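Local coordinates for putative heme binding protein (Tannerella forsythia, PDB 6EU8) that probably binds heme as a member of the HmuY-like family, though with heme-binding properties that differ from those of Porphyromonas gingivalis HmuY, at residues 41-46 against 53-58; 110-115 against 128-133; 172-177 against 187-192. All coordinates share one frame; numbering follows the deposited sequence.

Contact 1 of 3, residues 41-46 against 53-58; sequences FSEWHV and LETIPA
Backbone hydrogen bonds carry most of the pairing between Trp44-Val46 and Leu53-Ile56. Trp44 and Ile56 exchange a reciprocal pair, the longer arm running from Trp44 N to Ile56 O at 3.1 Å, and Val46 N donates to Glu54 O. Val46 O takes two donors: Leu53 N approaches nearly head-on at 2.9 Å, whereas Glu54 N makes a weak bond of 3.4 Å. Two consecutive residues facing one define a classic beta bulge, here inside the surface antiparallel hairpin of strands 44-48 and 51-56.

Carbon-to-carbon packing occupies the face bearing Trp44, Val46, Glu54 and Ile56. Val46 CB meets Glu54 CB at 3.9 Å and Trp44 CB packs on Ile56 CB, while Ile56 CD1 lies at the edge of the indole, near its plane, and touches Val46 CG2 at 4.1 Å.

On the face bearing His45 and Thr55, the Glu43 carboxylate comes in from the preceding loop. His45 NE2 donates to Glu43 OE1 at 2.8 Å, almost straight at 169°, with the oxygen in the imidazole plane and its anti lone pair used. Glu43 CG stands anti to the backbone N (chi1 -179°), resting 3.5 Å from Ile56 O. Thr55 CG2 touches both Glu43 OE1 and His45 CD2. His45 ND1 is hydrogen-bonded to Asp112 OD1, so both ring nitrogens meet a carboxylate. A water accepts from Ala58 N and donates to Glu43 OE2 at 2.8 Å.

Contact 2 of 3, residues 110-115 against 128-133; sequences IKDKML and FTVAGM
Ile110-Leu115 and Phe128-Met133 run antiparallel, but the pairing is interrupted where the first chain leaves the strand around Asp112. This is the break between strands 105-111 and 115-117, which pair in succession with strand 127-136 in the large antiparallel sheet. The positive phi of Asp112 (53°) marks the turn in the chain. Asp112 N donates to Gly132 O at 3.2 Å, from above the carbonyl plane, and makes a weaker, more bent bond to Ala131 O. Past the break Ala131 N donates to Met114 O at 2.9 Å, beside the non-hydrogen-bonded pair Leu115-Val130, whose side chains diverge. In this break, a water accepts from Lys113 N and donates to the carbonyls of Ile110 and Ala131, joining the two chains.

Val130 packs on the turning backbone: its CG2 lies 3.6 Å from Asp112 CA, and its CB sits against Met114 O. Asp112 OD1 lies 3.5 Å from Gly132 CA and is also hydrogen-bonded to His45 ND1. The Leu115 side chain stands roughly perpendicular to Phe128, CD2 touching both Phe128 CD1 and Thr129 O. The Met133 chain bends at chi2 (-66°) and chi3, and its SD rests 3.9 Å from Lys111 CB, with CE 3.7 Å from Ile110 O.

Contact 3 of 3, residues 172-177 against 187-192; sequences IKFTDA and VSFNYE
Ser188 O is gripped by two backbone donors from across the contact: Thr175 N at 2.9 Å and nearly straight (170°), and Asp176 N in a weak bond of 3.4 Å. Ser188 N returns a bond to Asp176 O, and beyond the phenylalanine pair Lys173 and Asn190 bond reciprocally. Thr175 and Asp176 facing one residue form a classic beta bulge, which shifts the register by one in the antiparallel hairpin of strands 169-178 and 184-194, just before the chain turns a corner at Ala177.

Beside the face bearing Asp176, Ser188 and Asn190, Thr175 OG1 lies between the backbone N and the carbonyl carbon (chi1 63°) and donates to Asp176 OD1 at 2.8 Å, on its anti side but tilted out of the carboxylate plane. A water donates to both Thr175 OG1 and Asn190 OD1, the latter also bonded to Ser14. Thr175 CG2 meets Asn190 ND2 at 3.7 Å.

The buried face carries Ile172, Phe174, Phe189 and Tyr191. The Phe174 and Phe189 rings neighbour each other obliquely, planes 58° apart; Phe174 CD2 touches Phe189 CB at 3.8 Å. Val187 CG1 comes to the edge of the Phe174 ring, while Ile172 CG2 covers part of one face and lies 4.1 Å from Phe189 CB.

Followed from the N terminus, the three contacts close in series, none nesting within or crossing another. Contact 1 closes the short hairpin at the surface; contact 2 follows, closing a longer loop that holds strand 115-117 and helix 120-124; contact 3 closes the last hairpin near the C terminus. Contacts 1 and 2, with centres about 9 Å apart, are joined directly: strand 44-48 pairs with strand 127-136, and Glu43 and Gly132 share a backbone bond. The side chains of His45 and Asp112 add a separate tie. Contact 3 lies on the opposite side of the chain's centre from the other two, its centre about 26 Å from that of contact 2, yet all three belong to one curled or branched antiparallel sheet.

Contact 1 of 3, residues 41-46 against 53-58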
ATOM      1  N   PHE A  41       8.612   2.197  10.951  1.00 21.35           N
ATOM      2  CA  PHE A  41       9.490   1.631  12.008  1.00 21.78           C
ATOM      3  C   PHE A  41      10.986   1.518  11.673  1.00 22.99           C
ATOM      4  O   PHE A  41      11.778   1.041  12.505  1.00 24.48           O
ATOM      5  CB  PHE A  41       8.962   0.217  12.461  1.00 23.56           C
ATOM      6  CG  PHE A  41       7.508   0.205  12.911  1.00 23.75           C
ATOM      7  CD1 PHE A  41       7.096   0.949  14.005  1.00 25.44           C
ATOM      8  CD2 PHE A  41       6.551  -0.546  12.248  1.00 24.99           C
ATOM      9  CE1 PHE A  41       5.771   0.934  14.436  1.00 25.31           C
ATOM     10  CE2 PHE A  41       5.207  -0.536  12.652  1.00 24.94           C
ATOM     11  CZ  PHE A  41       4.827   0.224  13.746  1.00 26.08           C
ATOM     12  N   SER A  42      11.417   1.985  10.493  1.00 20.18           N
ATOM     13  CA  SER A  42      12.809   1.857  10.094  1.00 20.37           C
ATOM     14  C   SER A  42      13.689   2.989  10.683  1.00 19.34           C
ATOM     15  O   SER A  42      13.171   3.980  11.193  1.00 21.13           O
ATOM     16  CB  SER A  42      12.905   1.806   8.568  1.00 21.09           C
ATOM     17  OG  SER A  42      12.655   3.058   7.974  1.00 21.84           O
ATOM     18  N   GLU A  43      15.009   2.828  10.591  1.00 20.58           N
ATOM     19  CA  GLU A  43      15.906   3.950  10.842  1.00 20.97           C
ATOM     20  C   GLU A  43      15.768   4.917   9.632  1.00 21.17           C
ATOM     21  O   GLU A  43      15.851   4.492   8.491  1.00 23.07           O
ATOM     22  CB  GLU A  43      17.365   3.509  11.034  1.00 22.29           C
ATOM     23  CG  GLU A  43      18.280   4.678  11.328  1.00 23.44           C
ATOM     24  CD  GLU A  43      19.695   4.236  11.623  1.00 25.18           C
ATOM     25  OE1 GLU A  43      20.490   4.036  10.668  1.00 25.25           O
ATOM     26  OE2 GLU A  43      19.966   4.043  12.841  1.00 28.56           O
ATOM     27  N   TRP A  44      15.500   6.194   9.904  1.00 22.33           N
ATOM     28  CA  TRP A  44      15.304   7.150   8.786  1.00 22.11           C
ATOM     29  C   TRP A  44      16.617   7.840   8.460  1.00 23.47           C
ATOM     30  O   TRP A  44      17.439   8.093   9.354  1.00 22.65           O
ATOM     31  CB  TRP A  44      14.243   8.157   9.119  1.00 22.41           C
ATOM     32  CG  TRP A  44      12.816   7.632   9.216  1.00 22.30           C
ATOM     33  CD1 TRP A  44      12.388   6.326   9.117  1.00 21.90           C
ATOM     34  CD2 TRP A  44      11.659   8.405   9.525  1.00 22.07           C
ATOM     35  NE1 TRP A  44      11.023   6.267   9.300  1.00 21.22           N
ATOM     36  CE2 TRP A  44      10.546   7.527   9.541  1.00 23.23           C
ATOM     37  CE3 TRP A  44      11.447   9.773   9.742  1.00 24.58           C
ATOM     38  CZ2 TRP A  44       9.235   7.970   9.820  1.00 23.43           C
ATOM     39  CZ3 TRP A  44      10.161  10.213  10.021  1.00 24.26           C
ATOM     40  CH2 TRP A  44       9.066   9.329  10.022  1.00 25.38           C
ATOM     41  N   HIS A  45      16.810   8.122   7.174  1.00 23.03           N
ATOM     42  CA  HIS A  45      18.084   8.604   6.663  1.00 23.20           C
ATOM     43  C   HIS A  45      17.852   9.913   5.910  1.00 23.43           C
ATOM     44  O   HIS A  45      17.046   9.958   4.949  1.00 24.04           O
ATOM     45  CB  HIS A  45      18.762   7.548   5.798  1.00 23.48           C
ATOM     46  CG  HIS A  45      19.211   6.339   6.585  1.00 22.45           C
ATOM     47  ND1 HIS A  45      19.360   5.100   6.025  1.00 23.66           N
ATOM     48  CD2 HIS A  45      19.581   6.220   7.883  1.00 23.12           C
ATOM     49  CE1 HIS A  45      19.762   4.242   6.954  1.00 24.61           C
ATOM     50  NE2 HIS A  45      19.893   4.897   8.094  1.00 23.36           N
ATOM     51  N   VAL A  46      18.526  10.970   6.399  1.00 24.58           N
ATOM     52  CA  VAL A  46      18.444  12.318   5.767  1.00 25.23           C
ATOM     53  C   VAL A  46      19.477  12.363   4.660  1.00 27.43           C
ATOM     54  O   VAL A  46      20.672  12.127   4.885  1.00 25.83           O
ATOM     55  CB  VAL A  46      18.665  13.436   6.799  1.00 26.25           C
ATOM     56  CG1 VAL A  46      18.651  14.828   6.152  1.00 28.95           C
ATOM     57  CG2 VAL A  46      17.632  13.385   7.890  1.00 26.67           C
ATOM     58  N   LEU A  53      23.576  11.709   4.965  1.00 35.31           N
ATOM     59  CA  LEU A  53      24.183  12.680   5.873  1.00 38.08           C
ATOM     60  C   LEU A  53      23.890  12.378   7.339  1.00 35.78           C
ATOM     61  O   LEU A  53      24.821  12.307   8.137  1.00 36.86           O
ATOM     62  CB  LEU A  53      23.632  14.084   5.578  1.00 41.59           C
ATOM     63  CG  LEU A  53      24.165  15.271   6.404  1.00 47.65           C
ATOM     64  CD1 LEU A  53      25.340  15.912   5.688  1.00 48.85           C
ATOM     65  CD2 LEU A  53      23.081  16.312   6.675  1.00 47.95           C
ATOM     66  N   GLU A  54      22.603  12.284   7.697  1.00 29.53           N
ATOM     67  CA  GLU A  54      22.184  12.155   9.079  1.00 29.80           C
ATOM     68  C   GLU A  54      21.263  10.965   9.272  1.00 28.24           C
ATOM     69  O   GLU A  54      20.645  10.480   8.303  1.00 28.34           O
ATOM     70  CB  GLU A  54      21.469  13.407   9.562  1.00 33.26           C
ATOM     71  CG  GLU A  54      22.414  14.558   9.770  1.00 37.13           C
ATOM     72  CD  GLU A  54      21.723  15.888   9.983  1.00 41.65           C
ATOM     73  OE1 GLU A  54      20.496  15.931  10.246  1.00 41.48           O
ATOM     74  OE2 GLU A  54      22.444  16.902   9.886  1.00 45.19           O
ATOM     75  N   THR A  55      21.170  10.509  10.527  1.00 27.48           N
ATOM     76  CA  THR A  55      20.217   9.451  10.897  1.00 26.61           C
ATOM     77  C   THR A  55      19.180   9.957  11.892  1.00 27.18           C
ATOM     78  O   THR A  55      19.437  10.886  12.683  1.00 29.74           O
ATOM     79  CB  THR A  55      20.898   8.239  11.580  1.00 27.80           C
ATOM     80  OG1 THR A  55      21.514   8.666  12.800  1.00 29.72           O
ATOM     81  CG2 THR A  55      21.890   7.628  10.719  1.00 27.53           C
ATOM     82  N   ILE A  56      18.002   9.345  11.873  1.00 25.19           N
ATOM     83  CA  ILE A  56      16.953   9.546  12.861  1.00 26.18           C
ATOM     84  C   ILE A  56      16.641   8.165  13.440  1.00 27.56           C
ATOM     85  O   ILE A  56      16.358   7.246  12.664  1.00 24.90           O
ATOM     86  CB  ILE A  56      15.690  10.188  12.241  1.00 28.03           C
ATOM     87  CG1 ILE A  56      15.996  11.596  11.651  1.00 29.10           C
ATOM     88  CG2 ILE A  56      14.575  10.292  13.275  1.00 28.59           C
ATOM     89  CD1 ILE A  56      14.895  12.104  10.732  1.00 31.11           C
ATOM     90  N   PRO A  57      16.682   8.010  14.786  1.00 27.90           N
ATOM     91  CA  PRO A  57      16.592   6.668  15.340  1.00 28.21           C
ATOM     92  C   PRO A  57      15.303   5.937  15.015  1.00 24.51           C
ATOM     93  O   PRO A  57      14.241   6.533  15.014  1.00 25.55           O
ATOM     94  CB  PRO A  57      16.664   6.898  16.853  1.00 30.36           C
ATOM     95  CG  PRO A  57      17.284   8.203  17.042  1.00 31.66           C
ATOM     96  CD  PRO A  57      16.928   9.017  15.840  1.00 28.96           C
ATOM     97  N   ALA A  58      15.413   4.647  14.779  1.00 23.78           N
ATOM     98  CA  ALA A  58      14.265   3.757  14.631  1.00 25.12           C
ATOM     99  C   ALA A  58      13.400   3.807  15.900  1.00 25.74           C
ATOM    100  O   ALA A  58      13.960   3.775  17.017  1.00 27.64           O
ATOM    101  CB  ALA A  58      14.721   2.342  14.378  1.00 25.69           C
TER
HETATM  102  O   HOH W   1      13.071   6.946  12.404  1.00 23.92           O
HETATM  103  O   HOH W   2      18.205   3.649  14.951  1.00 28.80           O

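Contact 2 of 3, residues 110-115 against 128-133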
ATOM      1  N   ILE A 110      13.193  -2.268  -0.355  1.00 25.81           N
ATOM      2  CA  ILE A 110      13.856  -1.133  -1.000  1.00 27.15           C
ATOM      3  C   ILE A 110      14.616  -0.316   0.057  1.00 26.65           C
ATOM      4  O   ILE A 110      14.052   0.051   1.094  1.00 23.87           O
ATOM      5  CB  ILE A 110      12.892  -0.268  -1.823  1.00 27.42           C
ATOM      6  CG1 ILE A 110      11.725   0.261  -0.989  1.00 26.99           C
ATOM      7  CG2 ILE A 110      12.352  -1.067  -3.003  1.00 29.33           C
ATOM      8  CD1 ILE A 110      10.910   1.318  -1.736  1.00 27.15           C
ATOM      9  N   LYS A 111      15.892  -0.048  -0.225  1.00 26.20           N
ATOM     10  CA  LYS A 111      16.818   0.619   0.683  1.00 26.14           C
ATOM     11  C   LYS A 111      16.996   2.117   0.344  1.00 25.60           C
ATOM     12  O   LYS A 111      17.338   2.466  -0.788  1.00 25.26           O
ATOM     13  CB  LYS A 111      18.178  -0.070   0.571  1.00 29.94           C
ATOM     14  CG  LYS A 111      19.217   0.410   1.550  1.00 34.12           C
ATOM     15  CD  LYS A 111      20.546  -0.314   1.318  1.00 40.48           C
ATOM     16  CE  LYS A 111      21.674   0.280   2.136  1.00 45.38           C
ATOM     17  NZ  LYS A 111      22.930  -0.497   1.907  1.00 52.28           N
ATOM     18  N   ASP A 112      16.744   2.990   1.315  1.00 22.98           N
ATOM     19  CA  ASP A 112      16.970   4.438   1.188  1.00 24.70           C
ATOM     20  C   ASP A 112      16.284   5.012  -0.033  1.00 24.28           C
ATOM     21  O   ASP A 112      16.866   5.808  -0.804  1.00 24.13           O
ATOM     22  CB  ASP A 112      18.477   4.750   1.166  1.00 24.90           C
ATOM     23  CG  ASP A 112      19.142   4.546   2.512  1.00 27.33           C
ATOM     24  OD1 ASP A 112      18.504   4.693   3.554  1.00 24.54           O
ATOM     25  OD2 ASP A 112      20.372   4.299   2.532  1.00 34.94           O
ATOM     26  N   LYS A 113      15.033   4.617  -0.223  1.00 23.25           N
ATOM     27  CA  LYS A 113      14.279   5.013  -1.429  1.00 24.30           C
ATOM     28  C   LYS A 113      12.888   5.563  -1.124  1.00 25.21           C
ATOM     29  O   LYS A 113      12.459   6.528  -1.760  1.00 27.05           O
ATOM     30  CB  LYS A 113      14.214   3.857  -2.427  1.00 29.11           C
ATOM     31  CG  LYS A 113      15.497   3.731  -3.262  1.00 35.48           C
ATOM     32  CD  LYS A 113      15.629   2.396  -3.982  1.00 43.45           C
ATOM     33  CE  LYS A 113      16.931   2.334  -4.780  1.00 47.57           C
ATOM     34  NZ  LYS A 113      17.348   0.932  -5.079  1.00 52.98           N
ATOM     35  N   MET A 114      12.158   4.987  -0.168  1.00 22.13           N
ATOM     36  CA  MET A 114      10.778   5.427   0.103  1.00 21.32           C
ATOM     37  C   MET A 114      10.730   6.722   0.916  1.00 22.43           C
ATOM     38  O   MET A 114      11.328   6.795   1.996  1.00 22.03           O
ATOM     39  CB  MET A 114       9.974   4.343   0.806  1.00 21.39           C
ATOM     40  CG  MET A 114       8.467   4.624   0.881  1.00 21.99           C
ATOM     41  SD  MET A 114       7.517   3.457   1.898  1.00 22.98           S
ATOM     42  CE  MET A 114       7.976   4.002   3.503  1.00 21.82           C
ATOM     43  N   LEU A 115      10.038   7.755   0.406  1.00 22.20           N
ATOM     44  CA  LEU A 115       9.998   9.037   1.102  1.00 22.76           C
ATOM     45  C   LEU A 115       9.218   8.999   2.402  1.00 21.27           C
ATOM     46  O   LEU A 115       8.036   8.615   2.413  1.00 21.77           O
ATOM     47  CB  LEU A 115       9.342  10.126   0.230  1.00 25.58           C
ATOM     48  CG  LEU A 115      10.186  10.852  -0.785  1.00 28.68           C
ATOM     49  CD1 LEU A 115       9.282  11.759  -1.618  1.00 28.42           C
ATOM     50  CD2 LEU A 115      11.238  11.698  -0.091  1.00 26.81           C
ATOM     51  N   PHE A 128      16.096  15.708   1.787  1.00 26.18           N
ATOM     52  CA  PHE A 128      14.826  14.987   1.993  1.00 26.19           C
ATOM     53  C   PHE A 128      15.132  13.721   2.820  1.00 25.74           C
ATOM     54  O   PHE A 128      16.303  13.384   2.974  1.00 24.59           O
ATOM     55  CB  PHE A 128      14.134  14.620   0.684  1.00 26.47           C
ATOM     56  CG  PHE A 128      14.979  13.814  -0.268  1.00 26.33           C
ATOM     57  CD1 PHE A 128      15.048  12.422  -0.178  1.00 27.23           C
ATOM     58  CD2 PHE A 128      15.720  14.449  -1.295  1.00 28.39           C
ATOM     59  CE1 PHE A 128      15.863  11.695  -1.037  1.00 25.58           C
ATOM     60  CE2 PHE A 128      16.516  13.710  -2.159  1.00 28.34           C
ATOM     61  CZ  PHE A 128      16.582  12.332  -2.046  1.00 28.57           C
ATOM     62  N   THR A 129      14.090  13.099   3.373  1.00 23.01           N
ATOM     63  CA  THR A 129      14.279  11.937   4.293  1.00 23.09           C
ATOM     64  C   THR A 129      13.643  10.675   3.716  1.00 22.09           C
ATOM     65  O   THR A 129      12.494  10.695   3.261  1.00 22.28           O
ATOM     66  CB  THR A 129      13.677  12.248   5.663  1.00 23.26           C
ATOM     67  OG1 THR A 129      14.163  13.534   6.103  1.00 26.96           O
ATOM     68  CG2 THR A 129      14.099  11.194   6.738  1.00 23.59           C
ATOM     69  N   VAL A 130      14.384   9.571   3.766  1.00 21.71           N
ATOM     70  CA  VAL A 130      13.920   8.242   3.283  1.00 21.19           C
ATOM     71  C   VAL A 130      13.969   7.171   4.387  1.00 19.87           C
ATOM     72  O   VAL A 130      14.746   7.247   5.323  1.00 20.95           O
ATOM     73  CB  VAL A 130      14.729   7.755   2.082  1.00 22.42           C
ATOM     74  CG1 VAL A 130      14.469   8.652   0.858  1.00 23.60           C
ATOM     75  CG2 VAL A 130      16.222   7.721   2.368  1.00 22.23           C
ATOM     76  N   ALA A 131      13.120   6.155   4.225  1.00 20.02           N
ATOM     77  CA  ALA A 131      13.138   4.964   5.101  1.00 20.54           C
ATOM     78  C   ALA A 131      14.399   4.160   4.837  1.00 20.86           C
ATOM     79  O   ALA A 131      14.723   3.864   3.695  1.00 21.39           O
ATOM     80  CB  ALA A 131      11.910   4.134   4.835  1.00 20.05           C
ATOM     81  N   GLY A 132      15.137   3.778   5.891  1.00 20.51           N
ATOM     82  CA  GLY A 132      16.347   2.955   5.668  1.00 22.07           C
ATOM     83  C   GLY A 132      16.058   1.655   4.928  1.00 22.54           C
ATOM     84  O   GLY A 132      16.804   1.246   4.032  1.00 25.12           O
ATOM     85  N   MET A 133      14.960   1.002   5.297  1.00 22.11           N
ATOM     86  CA  MET A 133      14.453  -0.138   4.594  1.00 23.43           C
ATOM     87  C   MET A 133      12.925  -0.115   4.617  1.00 22.47           C
ATOM     88  O   MET A 133      12.361   0.203   5.655  1.00 23.11           O
ATOM     89  CB  MET A 133      14.919  -1.411   5.340  1.00 28.22           C
ATOM     90  CG  MET A 133      16.406  -1.711   5.289  1.00 33.69           C
ATOM     91  SD  MET A 133      17.115  -2.118   3.676  1.00 42.68           S
ATOM     92  CE  MET A 133      15.734  -2.831   2.794  1.00 41.60           C
TER
HETATM   93  O   HOH W   3      13.424   2.796   1.477  1.00 21.01           O

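Contact 3 of 3, residues 172-177 against 187-192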
ATOM      1  N   ILE A 172      -9.330  -7.103  -5.662  1.00 24.60           N
ATOM      2  CA  ILE A 172      -9.309  -5.679  -5.307  1.00 24.17           C
ATOM      3  C   ILE A 172      -9.348  -4.797  -6.573  1.00 22.76           C
ATOM      4  O   ILE A 172      -8.593  -5.051  -7.508  1.00 26.80           O
ATOM      5  CB  ILE A 172      -8.029  -5.335  -4.486  1.00 24.00           C
ATOM      6  CG1 ILE A 172      -7.899  -6.217  -3.214  1.00 26.06           C
ATOM      7  CG2 ILE A 172      -8.031  -3.859  -4.127  1.00 25.73           C
ATOM      8  CD1 ILE A 172      -6.621  -6.010  -2.399  1.00 27.23           C
ATOM      9  N   LYS A 173     -10.260  -3.827  -6.591  1.00 25.42           N
ATOM     10  CA  LYS A 173     -10.312  -2.810  -7.654  1.00 26.28           C
ATOM     11  C   LYS A 173     -10.222  -1.445  -6.997  1.00 24.00           C
ATOM     12  O   LYS A 173     -11.095  -1.041  -6.223  1.00 24.53           O
ATOM     13  CB  LYS A 173     -11.616  -2.923  -8.467  1.00 29.23           C
ATOM     14  CG  LYS A 173     -11.656  -1.949  -9.651  1.00 35.70           C
ATOM     15  CD  LYS A 173     -12.287  -2.548 -10.898  1.00 40.29           C
ATOM     16  CE  LYS A 173     -12.656  -1.465 -11.916  1.00 44.72           C
ATOM     17  NZ  LYS A 173     -12.417  -1.893 -13.329  1.00 42.96           N
ATOM     18  N   PHE A 174      -9.148  -0.698  -7.309  1.00 25.17           N
ATOM     19  CA  PHE A 174      -8.961   0.651  -6.777  1.00 24.70           C
ATOM     20  C   PHE A 174      -9.838   1.610  -7.562  1.00 25.28           C
ATOM     21  O   PHE A 174      -9.974   1.455  -8.772  1.00 27.33           O
ATOM     22  CB  PHE A 174      -7.491   1.096  -6.819  1.00 25.47           C
ATOM     23  CG  PHE A 174      -6.594   0.299  -5.898  1.00 25.40           C
ATOM     24  CD1 PHE A 174      -6.016  -0.883  -6.335  1.00 24.59           C
ATOM     25  CD2 PHE A 174      -6.341   0.728  -4.590  1.00 25.94           C
ATOM     26  CE1 PHE A 174      -5.212  -1.650  -5.498  1.00 26.01           C
ATOM     27  CE2 PHE A 174      -5.541  -0.039  -3.753  1.00 26.94           C
ATOM     28  CZ  PHE A 174      -4.964  -1.215  -4.218  1.00 26.96           C
ATOM     29  N   THR A 175     -10.492   2.521  -6.858  1.00 24.08           N
ATOM     30  CA  THR A 175     -11.446   3.440  -7.476  1.00 26.07           C
ATOM     31  C   THR A 175     -11.046   4.906  -7.426  1.00 25.33           C
ATOM     32  O   THR A 175     -11.450   5.673  -8.312  1.00 26.88           O
ATOM     33  CB  THR A 175     -12.859   3.293  -6.866  1.00 25.63           C
ATOM     34  OG1 THR A 175     -12.863   3.634  -5.473  1.00 24.55           O
ATOM     35  CG2 THR A 175     -13.387   1.881  -7.074  1.00 28.50           C
ATOM     36  N   ASP A 176     -10.287   5.317  -6.407  1.00 25.13           N
ATOM     37  CA  ASP A 176      -9.888   6.720  -6.244  1.00 25.39           C
ATOM     38  C   ASP A 176      -8.526   6.853  -5.565  1.00 25.03           C
ATOM     39  O   ASP A 176      -8.175   6.052  -4.674  1.00 24.56           O
ATOM     40  CB  ASP A 176     -10.932   7.518  -5.417  1.00 27.03           C
ATOM     41  CG  ASP A 176     -12.376   7.396  -5.962  1.00 31.24           C
ATOM     42  OD1 ASP A 176     -13.104   6.433  -5.579  1.00 32.74           O
ATOM     43  OD2 ASP A 176     -12.808   8.305  -6.737  1.00 28.98           O
ATOM     44  N   ALA A 177      -7.781   7.880  -5.974  1.00 24.15           N
ATOM     45  CA  ALA A 177      -6.503   8.274  -5.326  1.00 22.99           C
ATOM     46  C   ALA A 177      -6.524   9.663  -4.702  1.00 23.81           C
ATOM     47  O   ALA A 177      -5.531  10.078  -4.068  1.00 24.48           O
ATOM     48  CB  ALA A 177      -5.388   8.201  -6.328  1.00 21.20           C
ATOM     49  N   VAL A 187      -6.966   7.027  -0.537  1.00 23.81           N
ATOM     50  CA  VAL A 187      -7.003   5.856  -1.398  1.00 24.07           C
ATOM     51  C   VAL A 187      -8.273   5.063  -1.149  1.00 25.65           C
ATOM     52  O   VAL A 187      -8.481   4.599  -0.019  1.00 25.33           O
ATOM     53  CB  VAL A 187      -5.748   4.982  -1.150  1.00 24.14           C
ATOM     54  CG1 VAL A 187      -5.784   3.711  -1.986  1.00 24.31           C
ATOM     55  CG2 VAL A 187      -4.478   5.782  -1.424  1.00 22.35           C
ATOM     56  N   SER A 188      -9.112   4.918  -2.181  1.00 24.69           N
ATOM     57  CA  SER A 188     -10.389   4.134  -2.094  1.00 25.98           C
ATOM     58  C   SER A 188     -10.349   2.898  -2.978  1.00 26.11           C
ATOM     59  O   SER A 188      -9.796   2.945  -4.079  1.00 24.25           O
ATOM     60  CB  SER A 188     -11.602   5.009  -2.458  1.00 26.21           C
ATOM     61  OG  SER A 188     -11.766   6.086  -1.568  1.00 28.34           O
ATOM     62  N   PHE A 189     -10.915   1.769  -2.490  1.00 23.91           N
ATOM     63  CA  PHE A 189     -11.012   0.555  -3.276  1.00 24.71           C
ATOM     64  C   PHE A 189     -12.231  -0.256  -2.865  1.00 25.01           C
ATOM     65  O   PHE A 189     -12.683  -0.156  -1.721  1.00 26.90           O
ATOM     66  CB  PHE A 189      -9.733  -0.317  -3.118  1.00 24.75           C
ATOM     67  CG  PHE A 189      -9.303  -0.528  -1.685  1.00 23.95           C
ATOM     68  CD1 PHE A 189      -8.525   0.401  -1.027  1.00 23.53           C
ATOM     69  CD2 PHE A 189      -9.698  -1.675  -0.982  1.00 25.97           C
ATOM     70  CE1 PHE A 189      -8.154   0.217   0.314  1.00 26.59           C
ATOM     71  CE2 PHE A 189      -9.318  -1.874   0.342  1.00 26.30           C
ATOM     72  CZ  PHE A 189      -8.542  -0.937   0.990  1.00 26.01           C
ATOM     73  N   ASN A 190     -12.731  -1.029  -3.819  1.00 25.60           N
ATOM     74  CA  ASN A 190     -13.744  -2.055  -3.570  1.00 27.33           C
ATOM     75  C   ASN A 190     -13.016  -3.387  -3.505  1.00 26.71           C
ATOM     76  O   ASN A 190     -12.001  -3.578  -4.174  1.00 25.28           O
ATOM     77  CB  ASN A 190     -14.769  -2.058  -4.717  1.00 27.92           C
ATOM     78  CG  ASN A 190     -15.531  -0.745  -4.834  1.00 28.31           C
ATOM     79  OD1 ASN A 190     -15.658   0.009  -3.875  1.00 30.64           O
ATOM     80  ND2 ASN A 190     -16.051  -0.483  -6.036  1.00 31.59           N
ATOM     81  N   TYR A 191     -13.497  -4.333  -2.684  1.00 28.00           N
ATOM     82  CA  TYR A 191     -12.906  -5.663  -2.664  1.00 26.97           C
ATOM     83  C   TYR A 191     -13.903  -6.809  -2.387  1.00 25.67           C
ATOM     84  O   TYR A 191     -14.971  -6.563  -1.847  1.00 27.95           O
ATOM     85  CB  TYR A 191     -11.725  -5.741  -1.660  1.00 27.26           C
ATOM     86  CG  TYR A 191     -12.095  -5.573  -0.225  1.00 27.73           C
ATOM     87  CD1 TYR A 191     -12.179  -4.323   0.367  1.00 28.24           C
ATOM     88  CD2 TYR A 191     -12.371  -6.695   0.575  1.00 28.31           C
ATOM     89  CE1 TYR A 191     -12.496  -4.179   1.718  1.00 30.91           C
ATOM     90  CE2 TYR A 191     -12.698  -6.555   1.891  1.00 31.41           C
ATOM     91  CZ  TYR A 191     -12.748  -5.321   2.466  1.00 31.62           C
ATOM     92  OH  TYR A 191     -13.067  -5.199   3.791  1.00 36.30           O
ATOM     93  N   GLU A 192     -13.500  -8.011  -2.749  1.00 27.42           N
ATOM     94  CA  GLU A 192     -14.219  -9.259  -2.397  1.00 27.37           C
ATOM     95  C   GLU A 192     -13.182 -10.221  -1.769  1.00 25.04           C
ATOM     96  O   GLU A 192     -12.306 -10.731  -2.464  1.00 26.71           O
ATOM     97  CB  GLU A 192     -14.921  -9.862  -3.633  1.00 30.90           C
ATOM     98  CG  GLU A 192     -15.908  -8.899  -4.287  1.00 32.89           C
ATOM     99  CD  GLU A 192     -16.845  -9.539  -5.316  1.00 34.79           C
ATOM    100  OE1 GLU A 192     -16.599 -10.676  -5.751  1.00 36.39           O
ATOM    101  OE2 GLU A 192     -17.837  -8.862  -5.700  1.00 34.64           O
TER
HETATM  102  O   HOH W   4     -14.447   2.428  -3.624  1.00 35.37           O
HETATM  103  O   HOH W   5     -14.770   6.783  -3.109  1.00 43.56           O